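Local coordinates for protein decapping nuclease RAI1 (Scheffersomyces stipitis, PDB 5ULJ) that removes the NAD cap from the 5' end of NAD-capped RNAs, using a divalent metal cation, and binds and stimulates the exoribonuclease RAT1, at residues A[31-36]-A[45-50]; A[75-80]-A[211-216]; A[85-90]-A[144-149]; A[236-241]-A[255-260]. All coordinates share one frame; numbering follows the deposited sequence.

Interaction 1: A[31-36]-A[45-50]; sequences AFARDI and KIVKDE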
# COMPACT_ATOMS: atom_id res chain seq x y z
N ALA A 31 14.47 -3.76 -2.85
CA ALA A 31 13.60 -3.89 -1.70
C ALA A 31 14.31 -3.45 -0.43
O ALA A 31 15.54 -3.46 -0.35
CB ALA A 31 13.12 -5.33 -1.56
N PHE A 32 13.53 -3.03 0.56
CA PHE A 32 14.05 -2.75 1.89
C PHE A 32 13.00 -3.15 2.91
O PHE A 32 11.86 -3.42 2.56
CB PHE A 32 14.45 -1.27 2.04
CG PHE A 32 13.29 -0.32 2.00
CD1 PHE A 32 12.76 0.11 0.79
CD2 PHE A 32 12.74 0.17 3.18
CE1 PHE A 32 11.70 1.00 0.76
CE2 PHE A 32 11.68 1.06 3.15
CZ PHE A 32 11.16 1.48 1.94
N ALA A 33 13.39 -3.20 4.18
CA ALA A 33 12.47 -3.68 5.20
C ALA A 33 12.68 -3.05 6.57
O ALA A 33 13.79 -2.64 6.91
CB ALA A 33 12.57 -5.19 5.31
N ARG A 34 11.60 -2.97 7.33
CA ARG A 34 11.65 -2.65 8.74
C ARG A 34 11.39 -3.94 9.50
O ARG A 34 10.35 -4.56 9.32
CB ARG A 34 10.62 -1.59 9.11
CG ARG A 34 10.69 -1.11 10.55
CD ARG A 34 9.64 -0.04 10.82
NE ARG A 34 8.29 -0.58 10.82
CZ ARG A 34 7.19 0.14 10.64
NH1 ARG A 34 7.28 1.45 10.44
NH2 ARG A 34 6.00 -0.44 10.65
N ASP A 35 12.35 -4.37 10.32
CA ASP A 35 12.19 -5.65 11.01
C ASP A 35 11.39 -5.50 12.30
O ASP A 35 10.89 -4.42 12.61
CB ASP A 35 13.56 -6.29 11.29
CG ASP A 35 14.49 -5.40 12.10
OD1 ASP A 35 14.02 -4.56 12.88
OD2 ASP A 35 15.72 -5.56 11.95
N ILE A 36 11.30 -6.60 13.04
CA ILE A 36 10.45 -6.67 14.23
C ILE A 36 10.92 -5.74 15.35
O ILE A 36 10.21 -5.52 16.32
CB ILE A 36 10.38 -8.12 14.75
CG1 ILE A 36 9.12 -8.34 15.59
CG2 ILE A 36 11.64 -8.47 15.53
CD1 ILE A 36 8.73 -9.79 15.73
N LYS A 45 20.61 -8.95 -0.42
CA LYS A 45 20.69 -10.37 -0.12
C LYS A 45 20.17 -10.65 1.28
O LYS A 45 19.46 -11.63 1.51
CB LYS A 45 22.12 -10.89 -0.29
CG LYS A 45 22.35 -12.25 0.35
CD LYS A 45 23.72 -12.82 0.04
CE LYS A 45 23.59 -14.13 -0.73
NZ LYS A 45 22.92 -15.19 0.07
N ILE A 46 20.52 -9.78 2.22
CA ILE A 46 20.09 -9.93 3.61
C ILE A 46 18.57 -9.83 3.76
O ILE A 46 17.95 -10.66 4.43
CB ILE A 46 20.76 -8.88 4.53
CG1 ILE A 46 22.27 -9.15 4.64
CG2 ILE A 46 20.14 -8.89 5.91
CD1 ILE A 46 22.99 -8.20 5.57
N VAL A 47 17.98 -8.82 3.14
CA VAL A 47 16.54 -8.58 3.28
C VAL A 47 15.72 -9.74 2.72
O VAL A 47 14.65 -10.06 3.25
CB VAL A 47 16.11 -7.25 2.60
CG1 VAL A 47 16.32 -7.31 1.10
CG2 VAL A 47 14.67 -6.92 2.93
N LYS A 48 16.23 -10.39 1.68
CA LYS A 48 15.52 -11.51 1.08
C LYS A 48 15.84 -12.81 1.81
O LYS A 48 15.10 -13.79 1.71
CB LYS A 48 15.87 -11.64 -0.40
CG LYS A 48 15.38 -10.48 -1.25
CD LYS A 48 15.36 -10.85 -2.73
CE LYS A 48 14.73 -9.74 -3.56
NZ LYS A 48 13.37 -9.38 -3.08
N ASP A 49 16.94 -12.81 2.56
CA ASP A 49 17.34 -13.98 3.33
C ASP A 49 16.67 -14.02 4.70
O ASP A 49 16.48 -15.10 5.26
CB ASP A 49 18.86 -14.02 3.51
CG ASP A 49 19.58 -14.58 2.30
OD1 ASP A 49 18.92 -15.25 1.47
OD2 ASP A 49 20.80 -14.35 2.18
N GLU A 50 16.33 -12.86 5.25
CA GLU A 50 15.92 -12.79 6.65
C GLU A 50 14.60 -12.06 6.91
O GLU A 50 14.03 -12.20 7.99
CB GLU A 50 17.03 -12.12 7.46
CG GLU A 50 18.34 -12.89 7.48
CD GLU A 50 19.42 -12.20 8.29
OE1 GLU A 50 19.37 -10.95 8.40
OE2 GLU A 50 20.31 -12.89 8.82

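Interaction 2: A[75-80]-A[211-216]; sequences FKKIPE and VNNYEQ. With 0WD ([[(2R,3S,4R,5R)-5-(3-aminocarbonyl-4H-pyridin-1-yl)-3,4-bis(oxidanyl)oxolan-2-yl]methoxy-oxidanyl-phosphoryl] [(2R,3S,4R,5R)-5-(6-aminopurin-9-yl)-4-oxidanyl-3-phosphonooxy-oxolan-2-yl]methyl hydrogen phosphate), chain F.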
# COMPACT_ATOMS: atom_id res chain seq x y z
N PHE A 75 0.07 -7.82 21.76
CA PHE A 75 0.26 -7.15 20.48
C PHE A 75 1.37 -6.11 20.57
O PHE A 75 1.31 -5.20 21.39
CB PHE A 75 -1.05 -6.49 20.04
CG PHE A 75 -1.04 -5.97 18.62
CD1 PHE A 75 -0.12 -6.45 17.70
CD2 PHE A 75 -1.95 -5.01 18.22
CE1 PHE A 75 -0.12 -5.98 16.40
CE2 PHE A 75 -1.95 -4.53 16.92
CZ PHE A 75 -1.03 -5.02 16.01
N LYS A 76 2.40 -6.27 19.73
CA LYS A 76 3.47 -5.28 19.67
C LYS A 76 3.15 -4.23 18.62
O LYS A 76 3.41 -4.42 17.43
CB LYS A 76 4.81 -5.95 19.36
CG LYS A 76 5.99 -5.00 19.41
CD LYS A 76 7.31 -5.71 19.13
CE LYS A 76 8.48 -4.74 19.20
NZ LYS A 76 9.78 -5.41 18.93
N LYS A 77 2.57 -3.12 19.07
CA LYS A 77 2.11 -2.08 18.16
C LYS A 77 3.11 -0.93 18.06
O LYS A 77 3.52 -0.37 19.07
CB LYS A 77 0.75 -1.55 18.61
CG LYS A 77 -0.27 -1.41 17.49
CD LYS A 77 -1.63 -1.01 18.02
CE LYS A 77 -1.70 0.48 18.31
NZ LYS A 77 -1.72 1.29 17.06
N ILE A 78 3.49 -0.59 16.84
CA ILE A 78 4.37 0.55 16.62
C ILE A 78 3.57 1.84 16.78
O ILE A 78 2.44 1.94 16.30
CB ILE A 78 5.06 0.50 15.23
CG1 ILE A 78 6.11 1.61 15.11
CG2 ILE A 78 4.04 0.58 14.10
CD1 ILE A 78 6.97 1.51 13.86
N PRO A 79 4.13 2.82 17.50
CA PRO A 79 3.48 4.13 17.59
C PRO A 79 3.38 4.77 16.21
O PRO A 79 4.37 4.79 15.48
CB PRO A 79 4.41 4.92 18.52
CG PRO A 79 5.13 3.88 19.31
CD PRO A 79 5.32 2.73 18.37
N GLU A 80 2.20 5.28 15.86
CA GLU A 80 1.94 5.76 14.50
C GLU A 80 2.69 7.05 14.17
O GLU A 80 2.50 7.63 13.10
CB GLU A 80 0.44 5.96 14.29
CG GLU A 80 -0.32 4.67 14.03
CD GLU A 80 0.40 3.73 13.07
OE1 GLU A 80 0.88 4.19 12.02
OE2 GLU A 80 0.49 2.52 13.39
N VAL A 211 3.16 -11.26 17.60
CA VAL A 211 2.24 -10.63 16.67
C VAL A 211 2.46 -9.12 16.73
O VAL A 211 2.36 -8.52 17.79
CB VAL A 211 0.77 -10.95 16.98
CG1 VAL A 211 -0.15 -10.17 16.05
CG2 VAL A 211 0.52 -12.45 16.85
N ASN A 212 2.78 -8.53 15.58
CA ASN A 212 3.19 -7.13 15.55
C ASN A 212 2.88 -6.45 14.23
O ASN A 212 2.53 -7.10 13.25
CB ASN A 212 4.69 -7.03 15.83
CG ASN A 212 5.53 -7.55 14.68
OD1 ASN A 212 6.05 -6.78 13.88
ND2 ASN A 212 5.64 -8.87 14.58
N ASN A 213 3.01 -5.12 14.21
CA ASN A 213 2.91 -4.37 12.97
C ASN A 213 4.21 -3.60 12.72
O ASN A 213 4.22 -2.60 12.00
CB ASN A 213 1.71 -3.42 13.00
CG ASN A 213 1.85 -2.33 14.05
OD1 ASN A 213 2.62 -2.45 15.00
ND2 ASN A 213 1.08 -1.26 13.88
N TYR A 214 5.29 -4.08 13.31
CA TYR A 214 6.62 -3.53 13.08
C TYR A 214 7.20 -4.06 11.77
O TYR A 214 7.73 -3.29 10.96
CB TYR A 214 7.57 -3.87 14.23
CG TYR A 214 7.53 -2.88 15.38
CD1 TYR A 214 6.57 -2.98 16.37
CD2 TYR A 214 8.48 -1.87 15.47
CE1 TYR A 214 6.54 -2.08 17.42
CE2 TYR A 214 8.45 -0.97 16.52
CZ TYR A 214 7.48 -1.08 17.49
OH TYR A 214 7.46 -0.19 18.54
N GLU A 215 7.11 -5.37 11.58
CA GLU A 215 7.65 -6.03 10.40
C GLU A 215 6.98 -5.54 9.12
O GLU A 215 5.78 -5.71 8.93
CB GLU A 215 7.50 -7.55 10.52
CG GLU A 215 8.35 -8.17 11.61
CD GLU A 215 8.14 -9.67 11.72
OE1 GLU A 215 6.97 -10.11 11.75
OE2 GLU A 215 9.15 -10.41 11.79
N GLN A 216 7.78 -4.94 8.25
CA GLN A 216 7.29 -4.44 6.97
C GLN A 216 8.30 -4.72 5.86
O GLN A 216 9.39 -4.16 5.85
CB GLN A 216 7.00 -2.94 7.04
CG GLN A 216 5.83 -2.57 7.94
CD GLN A 216 4.49 -2.83 7.29
OE1 GLN A 216 3.96 -3.94 7.34
NE2 GLN A 216 3.93 -1.80 6.66
C1M 0WD F . 4.26 3.22 5.41
C2M 0WD F . 2.80 2.99 5.16
O2M 0WD F . 2.01 3.78 6.07
C3M 0WD F . 2.77 1.55 5.55
O3M 0WD F . 3.10 1.47 6.94
O4M 0WD F . 4.81 2.21 4.54
C4M 0WD F . 3.96 1.03 4.73
C5M 0WD F . 3.54 0.45 3.38
O5M 0WD F . 3.13 1.46 2.45
PN 0WD F . 1.96 1.10 1.40
O1N 0WD F . 2.37 -0.30 1.16
O2N 0WD F . 2.14 2.20 0.42
O3P 0WD F . 0.60 1.19 2.26
PA 0WD F . -0.76 0.37 2.02
O1A 0WD F . -1.88 1.19 2.53
O2A 0WD F . -0.79 -0.12 0.63
O5B 0WD F . -0.55 -0.88 3.00
C5B 0WD F . -1.30 -0.97 4.22
C4B 0WD F . -0.45 -1.63 5.31
C3B 0WD F . -1.28 -2.51 6.20
O3B 0WD F . -1.75 -3.68 5.50
P2' 0WD F . -3.25 -3.79 4.99
OP2 0WD F . -3.49 -5.25 5.10
OP1 0WD F . -4.01 -2.98 5.96
OP3 0WD F . -3.20 -3.28 3.62
O4B 0WD F . 0.04 -0.67 6.27
C1B 0WD F . 0.30 -1.46 7.48
C2B 0WD F . -0.17 -2.86 7.14
O2B 0WD F . 0.85 -3.54 6.41
O HOH W 1 5.46 -0.41 20.95

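Interaction 3: A[85-90]-A[144-149]; sequences SDMKCL and FINSDE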
# COMPACT_ATOMS: atom_id res chain seq x y z
N SER A 85 5.89 7.90 7.71
CA SER A 85 5.00 8.93 7.19
C SER A 85 5.75 9.85 6.23
O SER A 85 5.13 10.63 5.50
CB SER A 85 4.39 9.74 8.34
OG SER A 85 3.74 8.88 9.26
N ASP A 86 7.07 9.76 6.24
CA ASP A 86 7.91 10.53 5.32
C ASP A 86 8.39 9.66 4.17
O ASP A 86 7.83 8.59 3.91
CB ASP A 86 9.09 11.15 6.06
CG ASP A 86 9.84 10.15 6.93
OD1 ASP A 86 9.92 8.96 6.54
OD2 ASP A 86 10.35 10.55 7.99
N MET A 87 9.44 10.11 3.48
CA MET A 87 10.02 9.34 2.38
C MET A 87 11.48 9.01 2.66
O MET A 87 12.21 8.61 1.76
CB MET A 87 9.89 10.10 1.06
CG MET A 87 8.49 10.57 0.74
SD MET A 87 8.37 11.31 -0.91
CE MET A 87 8.60 9.87 -1.95
N LYS A 88 11.88 9.18 3.92
CA LYS A 88 13.28 9.03 4.31
C LYS A 88 13.88 7.68 3.93
O LYS A 88 14.89 7.62 3.22
CB LYS A 88 13.42 9.25 5.82
CG LYS A 88 14.83 9.00 6.35
CD LYS A 88 14.91 9.25 7.85
CE LYS A 88 16.29 8.94 8.39
NZ LYS A 88 16.41 9.23 9.84
N CYS A 89 13.27 6.61 4.41
CA CYS A 89 13.81 5.27 4.20
C CYS A 89 13.71 4.83 2.74
O CYS A 89 14.57 4.12 2.23
CB CYS A 89 13.10 4.27 5.10
SG CYS A 89 13.30 4.63 6.86
N LEU A 90 12.65 5.27 2.06
CA LEU A 90 12.49 4.99 0.64
C LEU A 90 13.63 5.62 -0.16
O LEU A 90 14.22 4.97 -1.02
CB LEU A 90 11.14 5.50 0.14
CG LEU A 90 10.93 5.46 -1.38
CD1 LEU A 90 11.07 4.05 -1.91
CD2 LEU A 90 9.57 6.04 -1.75
N PHE A 144 7.72 13.79 -7.05
CA PHE A 144 7.68 13.02 -5.81
C PHE A 144 6.33 13.24 -5.14
O PHE A 144 5.88 14.37 -4.99
CB PHE A 144 8.83 13.43 -4.88
CG PHE A 144 10.19 13.13 -5.44
CD1 PHE A 144 10.77 13.94 -6.40
CD2 PHE A 144 10.90 12.02 -5.00
CE1 PHE A 144 12.02 13.66 -6.92
CE2 PHE A 144 12.16 11.73 -5.51
CZ PHE A 144 12.71 12.55 -6.47
N ILE A 145 5.68 12.15 -4.76
CA ILE A 145 4.33 12.23 -4.21
C ILE A 145 4.22 11.56 -2.85
O ILE A 145 4.59 10.40 -2.68
CB ILE A 145 3.30 11.59 -5.17
CG1 ILE A 145 3.34 12.29 -6.53
CG2 ILE A 145 1.90 11.65 -4.57
CD1 ILE A 145 2.35 11.74 -7.54
N ASN A 146 3.70 12.30 -1.87
CA ASN A 146 3.52 11.78 -0.53
C ASN A 146 2.27 12.37 0.12
O ASN A 146 1.80 13.44 -0.27
CB ASN A 146 4.75 12.09 0.33
CG ASN A 146 4.75 11.33 1.65
OD1 ASN A 146 4.19 10.24 1.75
ND2 ASN A 146 5.37 11.92 2.67
N SER A 147 1.73 11.66 1.10
CA SER A 147 0.66 12.22 1.92
C SER A 147 1.25 13.30 2.82
O SER A 147 2.47 13.34 3.03
CB SER A 147 -0.02 11.13 2.75
OG SER A 147 0.91 10.44 3.56
N ASP A 148 0.40 14.17 3.35
CA ASP A 148 0.88 15.25 4.21
C ASP A 148 0.83 14.83 5.68
O ASP A 148 -0.24 14.51 6.20
CB ASP A 148 0.06 16.52 3.99
CG ASP A 148 0.62 17.71 4.74
OD1 ASP A 148 1.64 18.27 4.28
OD2 ASP A 148 0.05 18.09 5.78
N GLU A 149 1.99 14.86 6.34
CA GLU A 149 2.12 14.39 7.72
C GLU A 149 1.17 15.09 8.69
O GLU A 149 0.47 14.44 9.46
CB GLU A 149 3.56 14.57 8.20
CG GLU A 149 4.53 13.51 7.71
CD GLU A 149 5.90 13.65 8.32
OE1 GLU A 149 6.77 12.80 8.04
OE2 GLU A 149 6.12 14.62 9.09
O HOH W 2 2.38 11.67 5.23
O HOH W 3 9.27 13.21 8.96

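Interaction 4: A[236-241]-A[255-260]; sequences VDCVWD and MELKTT. With CA (calcium ion), chain E; 0WD ([[(2R,3S,4R,5R)-5-(3-aminocarbonyl-4H-pyridin-1-yl)-3,4-bis(oxidanyl)oxolan-2-yl]methoxy-oxidanyl-phosphoryl] [(2R,3S,4R,5R)-5-(6-aminopurin-9-yl)-4-oxidanyl-3-phosphonooxy-oxolan-2-yl]methyl hydrogen phosphate), chain F.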
# COMPACT_ATOMS: atom_id res chain seq x y z
N VAL A 236 4.68 -5.92 1.13
CA VAL A 236 4.30 -7.26 0.70
C VAL A 236 4.22 -8.19 1.91
O VAL A 236 5.11 -8.19 2.75
CB VAL A 236 5.30 -7.83 -0.33
CG1 VAL A 236 4.99 -9.29 -0.62
CG2 VAL A 236 5.27 -7.01 -1.61
N ASP A 237 3.14 -8.96 1.99
CA ASP A 237 2.90 -9.80 3.16
C ASP A 237 3.80 -11.03 3.21
O ASP A 237 4.46 -11.27 4.22
CB ASP A 237 1.43 -10.24 3.20
CG ASP A 237 0.49 -9.09 3.50
OD1 ASP A 237 0.94 -8.12 4.14
OD2 ASP A 237 -0.69 -9.17 3.11
N CYS A 238 3.83 -11.80 2.13
CA CYS A 238 4.62 -13.03 2.11
C CYS A 238 4.88 -13.55 0.70
O CYS A 238 4.44 -12.96 -0.29
CB CYS A 238 3.92 -14.12 2.94
SG CYS A 238 2.40 -14.75 2.20
N VAL A 239 5.60 -14.67 0.63
CA VAL A 239 5.88 -15.34 -0.63
C VAL A 239 5.09 -16.64 -0.72
O VAL A 239 5.00 -17.39 0.26
CB VAL A 239 7.39 -15.62 -0.79
CG1 VAL A 239 7.66 -16.60 -1.93
CG2 VAL A 239 8.15 -14.33 -1.01
N TRP A 240 4.51 -16.90 -1.89
CA TRP A 240 3.74 -18.12 -2.11
C TRP A 240 4.61 -19.37 -2.06
O TRP A 240 4.28 -20.34 -1.38
CB TRP A 240 3.00 -18.04 -3.45
CG TRP A 240 2.45 -19.35 -3.92
CD1 TRP A 240 2.89 -20.09 -4.98
CD2 TRP A 240 1.35 -20.09 -3.36
NE1 TRP A 240 2.14 -21.24 -5.11
CE2 TRP A 240 1.19 -21.26 -4.12
CE3 TRP A 240 0.50 -19.87 -2.27
CZ2 TRP A 240 0.21 -22.21 -3.85
CZ3 TRP A 240 -0.48 -20.81 -1.99
CH2 TRP A 240 -0.61 -21.97 -2.78
N ASP A 241 5.72 -19.34 -2.78
CA ASP A 241 6.61 -20.49 -2.83
C ASP A 241 8.06 -20.13 -2.51
O ASP A 241 8.58 -20.50 -1.46
CB ASP A 241 6.53 -21.17 -4.20
CG ASP A 241 6.44 -20.17 -5.34
OD1 ASP A 241 6.96 -19.05 -5.20
OD2 ASP A 241 5.86 -20.52 -6.39
N MET A 255 2.60 -12.61 -2.23
CA MET A 255 1.20 -12.79 -1.86
C MET A 255 0.68 -11.64 -1.01
O MET A 255 1.46 -10.87 -0.44
CB MET A 255 1.01 -14.09 -1.07
CG MET A 255 1.21 -15.36 -1.86
SD MET A 255 0.82 -16.78 -0.82
CE MET A 255 -0.91 -16.50 -0.50
N GLU A 256 -0.64 -11.54 -0.93
CA GLU A 256 -1.28 -10.61 -0.02
C GLU A 256 -2.19 -11.37 0.94
O GLU A 256 -2.91 -12.29 0.52
CB GLU A 256 -2.07 -9.55 -0.78
CG GLU A 256 -2.58 -8.41 0.08
CD GLU A 256 -1.46 -7.52 0.59
OE1 GLU A 256 -0.36 -7.54 0.00
OE2 GLU A 256 -1.68 -6.80 1.59
N LEU A 257 -2.16 -11.01 2.21
CA LEU A 257 -2.99 -11.67 3.22
C LEU A 257 -4.00 -10.70 3.82
O LEU A 257 -3.64 -9.61 4.27
CB LEU A 257 -2.11 -12.27 4.32
CG LEU A 257 -1.10 -13.32 3.87
CD1 LEU A 257 -0.35 -13.90 5.06
CD2 LEU A 257 -1.78 -14.43 3.07
N LYS A 258 -5.27 -11.09 3.81
CA LYS A 258 -6.34 -10.24 4.31
C LYS A 258 -7.30 -11.01 5.21
O LYS A 258 -7.40 -12.23 5.11
CB LYS A 258 -7.11 -9.61 3.15
CG LYS A 258 -6.28 -8.80 2.18
CD LYS A 258 -5.83 -7.49 2.78
CE LYS A 258 -5.25 -6.58 1.71
NZ LYS A 258 -4.77 -5.28 2.27
N THR A 259 -8.01 -10.29 6.07
CA THR A 259 -9.06 -10.89 6.88
C THR A 259 -10.36 -10.11 6.77
O THR A 259 -10.34 -8.89 6.55
CB THR A 259 -8.67 -10.99 8.36
OG1 THR A 259 -8.43 -9.68 8.89
CG2 THR A 259 -7.43 -11.82 8.52
N THR A 260 -11.48 -10.80 6.94
CA THR A 260 -12.79 -10.17 6.92
C THR A 260 -13.80 -11.11 7.57
O THR A 260 -13.53 -12.29 7.77
CB THR A 260 -13.24 -9.82 5.49
OG1 THR A 260 -14.37 -8.93 5.55
CG2 THR A 260 -13.62 -11.07 4.72
CA CA E . -2.15 -7.44 4.33
C1M 0WD F . 4.26 3.22 5.41
C2M 0WD F . 2.80 2.99 5.16
O2M 0WD F . 2.01 3.78 6.07
C3M 0WD F . 2.77 1.55 5.55
O3M 0WD F . 3.10 1.47 6.94
O4M 0WD F . 4.81 2.21 4.54
C4M 0WD F . 3.96 1.03 4.73
C5M 0WD F . 3.54 0.45 3.38
O5M 0WD F . 3.13 1.46 2.45
PN 0WD F . 1.96 1.10 1.40
O1N 0WD F . 2.37 -0.30 1.16
O2N 0WD F . 2.14 2.20 0.42
O3P 0WD F . 0.60 1.19 2.26
PA 0WD F . -0.76 0.37 2.02
O1A 0WD F . -1.88 1.19 2.53
O2A 0WD F . -0.79 -0.12 0.63
O5B 0WD F . -0.55 -0.88 3.00
C5B 0WD F . -1.30 -0.97 4.22
C4B 0WD F . -0.45 -1.63 5.31
C3B 0WD F . -1.28 -2.51 6.20
O3B 0WD F . -1.75 -3.68 5.50
P2' 0WD F . -3.25 -3.79 4.99
OP2 0WD F . -3.49 -5.25 5.10
OP1 0WD F . -4.01 -2.98 5.96
OP3 0WD F . -3.20 -3.28 3.62
O4B 0WD F . 0.04 -0.67 6.27
C1B 0WD F . 0.30 -1.46 7.48
C2B 0WD F . -0.17 -2.86 7.14
O2B 0WD F . 0.85 -3.54 6.41
O HOH W 4 -0.61 -6.55 6.49
O HOH W 5 -0.42 -5.84 3.25

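Interaction 1: A[31-36]-A[45-50]
V47 is the residue of helix 45-50 that meets strand 31-34 most closely, and its two methyl groups do separate jobs. CG2 meets A33, 3.6 Å from its CB, and also rests near F32 C at 4.1 Å, so this branch bears on the backbone between two strand residues. CG1 turns toward the start of the strand and lies 4.2 Å from A31 O. With chi1 at 65°, CG2 stands opposite the backbone N and CG1 sits between N and the carbonyl carbon, which spreads the fork along the strand. The small alanines across it are consistent with an approach of 8.2 Å between the axes of the short segments, which cross at 57°. Helix 44-50 thus packs on one side of strand 27-34 in the nuclease fold, while F32 points away from it and lays its ring against C89, L90 and A93 of helix 88-101. On that far side F32 lies about 5 Å, side chain to side chain, from the substrate-binding Y114. Next along the helix comes K48, whose stem starts off to one side but whose amino end swings in, NZ lying 4.3 Å from A31 CB. The charge is spent elsewhere: NZ makes a salt bridge with E28 and a hydrogen bond with Y217 OH, so A31 meets the lysine purely by van der Waals contact. D49 faces outward, its OD2 receiving K45 NZ one helical turn back at 3.1 Å through the syn lone pair, in a salt bridge on the surface of the helix.

Interaction 2: A[75-80]-A[211-216]
I78 N donates to N213 OD1 at 2.8 Å, along a nearly straight path of 164°, and arrives in the plane of the amide on a lone pair of the oxygen. N213 gets there with chi1 at 65°, which turns its amide toward the 75-80 backbone. Two backbone bonds flank it: K76 N to V211 O at 3.0 Å, and a weak one from N213 N to K76 O at 3.3 Å. Together they make a single beta bridge between K76 and N212, joining two loops that run roughly the same way. Loop 211-216 leads into strand 216-225, and its last residue, Q216, belongs to the pocket of the bound dinucleotide. N212 OD1 holds the turn in an Asx motif, accepting from E215 N. Beyond the bridge the Y214 ring is sandwiched: I78 CB sits over the centre of one face, 3.7 Å from the centroid, and the extended K76 chain crosses the other at about a right angle. K76 CE makes a CH-pi contact there and K76 NZ a cation-pi contact 4.8 Å from the centroid, while NZ is hydrogen-bonded to I36 O. With Y214 cut back to an alanine, I78 and the K76 chain would probably face a gap, and the K76 ammonium would lose its aromatic cushion. Farther out, the F75 ring puts its edge to the 211-216 backbone, CD1 lying 3.2 Å from V211 O.

Interaction 3: A[85-90]-A[144-149]
M87 CE meets the F144 ring at its edge, near the ring plane, 4.4 Å from CD2. The second flat group, the N146 amide, is used in its own plane: ND2 donates to S85 O at 3.1 Å with an angle of 171°, the acceptor lying almost exactly in the amide plane while the donor is tilted 20° from the plane of the S85 carbonyl. N146 reaches this spot because its CG stands opposite the backbone N (chi1 -168°), sending the amide off the strand toward the loop before helix 88-101. The M87 and N146 side chains lie alongside each other, running opposite ways, M87 SD coming within 3.9 Å of N146 CB. M87 sits at the N-cap position of helix 88-101, and D86 OD1 accepts a weak bond from K88 N at the helix start. The contact therefore ties the start of this helix to the end of strand 142-147 and the beginning of helix 149-166, where D148 caps with its side chain. At this outer end E149 leans on S85, its CG 3.8 Å from S85 CB, and OE1 comes to 3.5 Å from D86 CB. The D86 and E149 carboxylates, OD2 and OE1, are 4.2 Å apart, but water 3 donates to both, and E149 OE2 is paired with R383. A second water donates to S85 O, so that carbonyl is gripped by two donors. D86 O in turn receives the hydroxyl of the substrate-binding Y114. The bridging water and R383 probably ease the repulsion between the two acids.

Interaction 4: A[236-241]-A[255-260]
D237 OD2 is gripped from two directions: it binds the calcium ion at 2.6 Å and accepts L257 N on its anti lone pair, at 172°, although the modelled 2.5 Å length of that bond is doubtful. The next strand supplies two more ligands, E256 OE2 at 2.9 Å and L257 O at 2.6 Å from the calcium ion; a phosphate oxygen of the dinucleotide, OP2, and two waters also bind it. Bent at chi2 (69°), the E256 chain curls its carboxylate back to the metal. This acid, L257 and K258 fit the (D/E)XK part of the family signature. K258 NZ lies 3.5 Å from E256 OE2 in a salt bridge, is hydrogen-bonded to Q282 OE1 and reaches the phosphate with a weak bond to OP2. If E256 were an alanine, the calcium would probably lose one of its ligands and K258 its carboxylate mate. C238 and M255 form an antiparallel hydrogen-bonded pair, M255 N donating to C238 O at 2.7 Å. M255 SD touches the W240 ring edge, 3.4 Å from CE3, a Met-aromatic contact. Calcium and K258 both meet the phosphate while the acids hold the calcium; the two cations would probably offset much of the negative charge.

Overall arrangement
All four contacts lie within the RAI1-like PD-(D/E)XK nuclease region and stand around one bound dinucleotide. Interaction 1 comes first along the chain, interaction 3 falls between the two segments of interaction 2 in the sequence, and interaction 4 follows. Strand pairing links three of them: 216-225 joins 27-34 to 228-239, which pairs with 254-261 and, through 111-114, connects to 142-147. Interactions 1 and 2, with centres 16 Å apart, are stitched together where R34 bonds to the Y214 carbonyl. Interaction 1 also touches interaction 3 through F32. Interactions 3 and 4, 24 Å apart, fall on opposite sides of the chain's centre. Interactions 2 and 4 both touch the dinucleotide, consistent with distant parts of the sequence forming one site for the NAD cap.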